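Local coordinates for protein chlamydomonas reinhardtii THB1 (Chlamydomonas reinhardtii, PDB 6CII) that binds heme and probably oxygen, as a group I truncated hemoglobin, and here carries cyanide on the heme iron, at residues Tyr28-Ala33 / Leu97-Gln102; Leu92-Leu97 / Glu113-Val118. All blocks are in the same frame, centred on the assembly; numbering follows the deposited sequence.

Helix 87-103 is common to both contacts: interaction 1 sets it against the end of helix 16-33, and interaction 2 sets it against helix 108-126. Their centres lie about 10 Å apart, and Leu-97 belongs to both ranges, although its side chain packs in interaction 2. A polar bridge also joins them, since Arg-30 NE probably hydrogen-bonds to His-96 ND1 at 2.9 Å. Each leads to the heme pocket by a different route. In interaction 1, segment 28-33 begins with Tyr-28, which binds the cyanide, whereas the Arg-30 contact is away from the pocket. In interaction 2, the Val-118 side chain comes within about 4 Å of the heme (nearest atoms).

Interaction 1 (Tyr28-Ala33 / Leu97-Gln102); sequences YERIVA and LDSTLQ. With CYN (cyanide ion), chain C.
Ser-99 meets Arg-30 through its CB, which lies 3.3 Å above the plane of the guanidinium, displaced toward its rim. The nearest approach there is Arg-30 NH2 to Ser-99 CB, 3.5 Å, with Arg-30 CZ at 3.7 Å from the same carbon. With chi1 at -71°, Ser-99 OG turns back along its own helix to a weak hydrogen bond with Ala-95 O, which leaves the methylene to lie against the arginine. One residue further on, Thr-100 packs beside the aliphatic part of the same chain, its OG1 3.5 Å from Arg-30 CD as the two side chains run past each other in opposite directions. That hydroxyl is hydrogen-bonded to His-96 O, and the Thr-100 side chain also packs against Ala-23 and Val-26 of helix 16-33.

Arg-30 reaches across because its chain is extended at chi2 and then bends at CG-CD (chi3 59°), turning NE to a hydrogen bond with His-96 ND1. Without the long chain, as with an alanine here, His-96 ND1 would probably lose this partner and the sides of Ser-99 and Thr-100 their cover. On helix 16-33, the Tyr-28 side chain reaches the distal pocket, where its OH donates a 2.6 Å hydrogen bond to the cyanide N, which sits at the edge of the ring and in its plane. Gln-49 and Gln-53 bond to the same hydroxyl through NE2, so three partners fix it, consistent with the ligand-stabilising role of the helix B tyrosine in group I truncated hemoglobins. No hydrogen bond links the two segments directly; they meet by van der Waals contact of the arginine chain with a methylene and a hydroxyl, while Arg-30 NE and Thr-100 OG1 turn instead to the ring and the backbone carbonyl of His-96.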
loop_
_atom_site.group_PDB
_atom_site.type_symbol
_atom_site.label_atom_id
_atom_site.label_comp_id
_atom_site.label_asym_id
_atom_site.label_seq_id
_atom_site.Cartn_x
_atom_site.Cartn_y
_atom_site.Cartn_z
ATOM N N TYR A 28 0.440 7.937 3.676
ATOM C CA TYR A 28 1.667 8.647 3.364
ATOM C C TYR A 28 1.915 9.839 4.285
ATOM O O TYR A 28 3.064 10.251 4.421
ATOM C CB TYR A 28 1.684 9.096 1.894
ATOM C CG TYR A 28 2.106 7.929 1.009
ATOM C CD1 TYR A 28 3.323 7.278 1.223
ATOM C CD2 TYR A 28 1.289 7.474 0.013
ATOM C CE1 TYR A 28 3.699 6.198 0.452
ATOM C CE2 TYR A 28 1.666 6.403 -0.781
ATOM C CZ TYR A 28 2.861 5.780 -0.549
ATOM O OH TYR A 28 3.167 4.716 -1.325
ATOM N N GLU A 29 0.879 10.443 4.890
ATOM C CA GLU A 29 1.166 11.447 5.917
ATOM C C GLU A 29 1.877 10.825 7.115
ATOM O O GLU A 29 2.804 11.435 7.671
ATOM C CB GLU A 29 -0.113 12.179 6.355
ATOM C CG GLU A 29 -0.710 13.067 5.230
ATOM C CD GLU A 29 0.216 14.201 4.712
ATOM O OE1 GLU A 29 1.276 14.459 5.288
ATOM O OE2 GLU A 29 -0.120 14.832 3.692
ATOM N N ARG A 30 1.478 9.607 7.515
ATOM C CA ARG A 30 2.186 8.902 8.587
ATOM C C ARG A 30 3.590 8.511 8.150
ATOM O O ARG A 30 4.532 8.566 8.939
ATOM C CB ARG A 30 1.418 7.638 9.003
ATOM C CG ARG A 30 0.018 7.888 9.507
ATOM C CD ARG A 30 -0.722 6.567 9.726
ATOM N NE ARG A 30 -0.038 5.693 10.686
ATOM C CZ ARG A 30 -0.461 5.409 11.911
ATOM N NH1 ARG A 30 -1.592 5.924 12.379
ATOM N NH2 ARG A 30 0.256 4.590 12.677
ATOM N N ILE A 31 3.747 8.059 6.903
ATOM C CA ILE A 31 5.064 7.564 6.509
ATOM C C ILE A 31 6.078 8.701 6.476
ATOM O O ILE A 31 7.227 8.547 6.922
ATOM C CB ILE A 31 4.957 6.824 5.165
ATOM C CG1 ILE A 31 4.379 5.428 5.435
ATOM C CG2 ILE A 31 6.315 6.750 4.491
ATOM C CD1 ILE A 31 3.944 4.633 4.191
ATOM N N VAL A 32 5.678 9.875 5.986
ATOM C CA VAL A 32 6.666 10.939 5.888
ATOM C C VAL A 32 6.960 11.545 7.243
ATOM O O VAL A 32 7.956 12.256 7.374
ATOM C CB VAL A 32 6.248 12.029 4.881
ATOM C CG1 VAL A 32 6.024 11.425 3.516
ATOM C CG2 VAL A 32 5.036 12.787 5.370
ATOM N N ALA A 33 6.125 11.268 8.250
ATOM C CA ALA A 33 6.386 11.699 9.616
ATOM C C ALA A 33 7.179 10.664 10.403
ATOM O O ALA A 33 7.574 10.946 11.534
ATOM C CB ALA A 33 5.071 11.999 10.360
ATOM N N LEU A 97 -0.432 1.006 7.392
ATOM C CA LEU A 97 -1.674 0.827 6.650
ATOM C C LEU A 97 -2.745 0.217 7.540
ATOM O O LEU A 97 -3.913 0.604 7.473
ATOM C CB LEU A 97 -1.458 -0.043 5.423
ATOM C CG LEU A 97 -2.705 -0.221 4.543
ATOM C CD1 LEU A 97 -3.242 1.135 4.054
ATOM C CD2 LEU A 97 -2.441 -1.168 3.352
ATOM N N ASP A 98 -2.369 -0.742 8.372
ATOM C CA ASP A 98 -3.367 -1.354 9.242
ATOM C C ASP A 98 -3.956 -0.311 10.177
ATOM O O ASP A 98 -5.178 -0.203 10.305
ATOM C CB ASP A 98 -2.756 -2.501 10.037
ATOM C CG ASP A 98 -3.774 -3.134 10.980
ATOM O OD1 ASP A 98 -4.533 -4.002 10.538
ATOM O OD2 ASP A 98 -3.838 -2.734 12.152
ATOM N N SER A 99 -3.093 0.499 10.803
ATOM C CA SER A 99 -3.558 1.563 11.696
ATOM C C SER A 99 -4.414 2.583 10.961
ATOM O O SER A 99 -5.385 3.108 11.520
ATOM C CB SER A 99 -2.357 2.256 12.342
ATOM O OG SER A 99 -1.745 1.393 13.295
ATOM N N THR A 100 -4.050 2.901 9.710
ATOM C CA THR A 100 -4.858 3.815 8.907
ATOM C C THR A 100 -6.250 3.256 8.672
ATOM O O THR A 100 -7.256 3.972 8.802
ATOM C CB THR A 100 -4.173 4.065 7.567
ATOM O OG1 THR A 100 -2.939 4.763 7.780
ATOM C CG2 THR A 100 -5.092 4.834 6.623
ATOM N N LEU A 101 -6.325 1.983 8.264
ATOM C CA LEU A 101 -7.630 1.395 7.983
ATOM C C LEU A 101 -8.472 1.337 9.248
ATOM O O LEU A 101 -9.687 1.567 9.208
ATOM C CB LEU A 101 -7.438 0.009 7.388
ATOM C CG LEU A 101 -6.806 -0.014 6.001
ATOM C CD1 LEU A 101 -6.636 -1.484 5.561
ATOM C CD2 LEU A 101 -7.616 0.783 4.990
ATOM N N GLN A 102 -7.824 1.079 10.386
ATOM C CA GLN A 102 -8.527 1.053 11.661
ATOM C C GLN A 102 -9.103 2.422 11.984
ATOM O O GLN A 102 -10.277 2.550 12.351
ATOM C CB GLN A 102 -7.566 0.595 12.761
ATOM C CG GLN A 102 -8.172 0.621 14.154
ATOM C CD GLN A 102 -9.310 -0.373 14.336
ATOM O OE1 GLN A 102 -9.396 -1.383 13.631
ATOM N NE2 GLN A 102 -10.194 -0.086 15.288
HETATM C C CYN C . 5.725 2.103 -1.127
HETATM N N CYN C . 5.040 2.957 -0.805
#

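Interaction 2 (Leu92-Leu97 / Glu113-Val118); sequences LVAAHL and EAMAIV
The antiparallel G/H helix pair of the 2-on-2 globin sandwich is joined here by Met-115 and Val-118, which pack on Ala-94 and Leu-97. The short segments run at 161° to each other, with axes 10.7 Å apart at closest approach, a spacing filled by side chains. Met-115 reaches across it. Its chain is bent at both CB-CG and CG-SD (chi2 -49°, chi3 -53°), bringing the terminal methyl to helix 87-103. Met-115 CE comes to 3.2 Å from Ala-94 O, a tight contact of a methyl with a backbone carbonyl, and lies 4.0 Å from Ala-94 CB. The sulfur rests against the next turn: Met-115 SD is 4.0 Å from both CG and CD2 of Leu-97, so the thioether lies against the branch of the leucine.

Leu-97 directs CG away from its own backbone N (chi1 -177°), carrying its branch toward helix 108-126. CD2 of Leu-97 then meets Val-118 CG2 at 3.7 Å, where the two side chains cross obliquely. The junction is thus wholly apolar on its side chains and contains no hydrogen bond between the segments. Leu-97 and Val-118 are both buried, and the Val-118 side chain comes to about 4 Å from the heme (nearest atoms); Val-93 touches the heme too.

Other parts of the globin fold complete the surroundings. Val-93, His-96 and Leu-97 pack against Phe-27 of helix 16-33, and His-96 NE2 is hydrogen-bonded to Asp-34 OD2. Beyond helix 108-126, Ala-114 and Ile-117 touch Leu-10 of helix 10-13, to which Glu-113 is tied by a salt bridge with Arg-13, so helix 87-103 packs against helix 16-33, and helix 108-126 against helix 10-13.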
loop_
_atom_site.group_PDB
_atom_site.type_symbol
_atom_site.label_atom_id
_atom_site.label_comp_id
_atom_site.label_asym_id
_atom_site.label_seq_id
_atom_site.Cartn_x
_atom_site.Cartn_y
_atom_site.Cartn_z
ATOM N N LEU A 92 6.911 -2.142 9.093
ATOM C CA LEU A 92 6.512 -0.807 9.517
ATOM C C LEU A 92 5.472 -0.231 8.573
ATOM O O LEU A 92 4.524 0.452 9.009
ATOM C CB LEU A 92 7.731 0.113 9.582
ATOM C CG LEU A 92 8.838 -0.178 10.609
ATOM C CD1 LEU A 92 9.882 0.939 10.452
ATOM C CD2 LEU A 92 8.301 -0.223 12.049
ATOM N N VAL A 93 5.667 -0.445 7.265
ATOM C CA VAL A 93 4.741 0.094 6.269
ATOM C C VAL A 93 3.385 -0.569 6.394
ATOM O O VAL A 93 2.347 0.096 6.363
ATOM C CB VAL A 93 5.334 -0.077 4.862
ATOM C CG1 VAL A 93 4.249 0.165 3.831
ATOM C CG2 VAL A 93 6.419 0.934 4.678
ATOM N N ALA A 94 3.378 -1.888 6.573
ATOM C CA ALA A 94 2.129 -2.616 6.737
ATOM C C ALA A 94 1.377 -2.145 7.967
ATOM O O ALA A 94 0.149 -1.984 7.928
ATOM C CB ALA A 94 2.419 -4.116 6.827
ATOM N N ALA A 95 2.104 -1.885 9.061
ATOM C CA ALA A 95 1.464 -1.444 10.291
ATOM C C ALA A 95 0.872 -0.048 10.141
ATOM O O ALA A 95 -0.193 0.242 10.696
ATOM C CB ALA A 95 2.473 -1.480 11.440
ATOM N N HIS A 96 1.533 0.828 9.382
ATOM C CA HIS A 96 0.914 2.112 9.092
ATOM C C HIS A 96 -0.388 1.935 8.339
ATOM O O HIS A 96 -1.345 2.673 8.579
ATOM C CB HIS A 96 1.844 2.997 8.273
ATOM C CG HIS A 96 2.892 3.668 9.086
ATOM N ND1 HIS A 96 2.593 4.542 10.112
ATOM C CD2 HIS A 96 4.241 3.624 9.003
ATOM C CE1 HIS A 96 3.717 4.996 10.634
ATOM N NE2 HIS A 96 4.731 4.455 9.978
ATOM N N LEU A 97 -0.432 1.006 7.392
ATOM C CA LEU A 97 -1.674 0.827 6.650
ATOM C C LEU A 97 -2.745 0.217 7.540
ATOM O O LEU A 97 -3.913 0.604 7.473
ATOM C CB LEU A 97 -1.458 -0.043 5.423
ATOM C CG LEU A 97 -2.705 -0.221 4.543
ATOM C CD1 LEU A 97 -3.242 1.135 4.054
ATOM C CD2 LEU A 97 -2.441 -1.168 3.352
ATOM N N GLU A 113 -8.759 -8.889 5.574
ATOM C CA GLU A 113 -8.589 -9.305 4.188
ATOM C C GLU A 113 -7.576 -8.411 3.485
ATOM O O GLU A 113 -6.663 -8.891 2.802
ATOM C CB GLU A 113 -9.927 -9.266 3.455
ATOM C CG GLU A 113 -9.770 -9.847 2.053
ATOM C CD GLU A 113 -11.084 -10.052 1.318
ATOM O OE1 GLU A 113 -12.153 -9.831 1.919
ATOM O OE2 GLU A 113 -11.022 -10.444 0.132
ATOM N N ALA A 114 -7.753 -7.094 3.624
ATOM C CA ALA A 114 -6.849 -6.152 2.974
ATOM C C ALA A 114 -5.425 -6.382 3.437
ATOM O O ALA A 114 -4.484 -6.403 2.628
ATOM C CB ALA A 114 -7.301 -4.713 3.270
ATOM N N MET A 115 -5.243 -6.596 4.733
ATOM C CA MET A 115 -3.879 -6.705 5.223
ATOM C C MET A 115 -3.265 -8.039 4.836
ATOM O O MET A 115 -2.046 -8.126 4.662
ATOM C CB MET A 115 -3.848 -6.490 6.737
ATOM C CG MET A 115 -4.181 -5.068 7.163
ATOM S SD MET A 115 -3.306 -3.731 6.300
ATOM C CE MET A 115 -1.598 -4.273 6.534
ATOM N N ALA A 116 -4.079 -9.084 4.664
ATOM C CA ALA A 116 -3.521 -10.335 4.151
ATOM C C ALA A 116 -3.086 -10.192 2.703
ATOM O O ALA A 116 -2.084 -10.787 2.284
ATOM C CB ALA A 116 -4.544 -11.451 4.292
ATOM N N ILE A 117 -3.845 -9.431 1.920
ATOM C CA ILE A 117 -3.448 -9.144 0.546
ATOM C C ILE A 117 -2.144 -8.349 0.521
ATOM O O ILE A 117 -1.232 -8.654 -0.259
ATOM C CB ILE A 117 -4.581 -8.410 -0.193
ATOM C CG1 ILE A 117 -5.775 -9.326 -0.398
ATOM C CG2 ILE A 117 -4.069 -7.878 -1.532
ATOM C CD1 ILE A 117 -7.011 -8.603 -0.856
ATOM N N VAL A 118 -2.021 -7.337 1.383
ATOM C CA VAL A 118 -0.738 -6.647 1.483
ATOM C C VAL A 118 0.368 -7.616 1.891
ATOM O O VAL A 118 1.493 -7.548 1.383
ATOM C CB VAL A 118 -0.845 -5.461 2.451
ATOM C CG1 VAL A 118 0.546 -4.836 2.679
ATOM C CG2 VAL A 118 -1.814 -4.462 1.898
#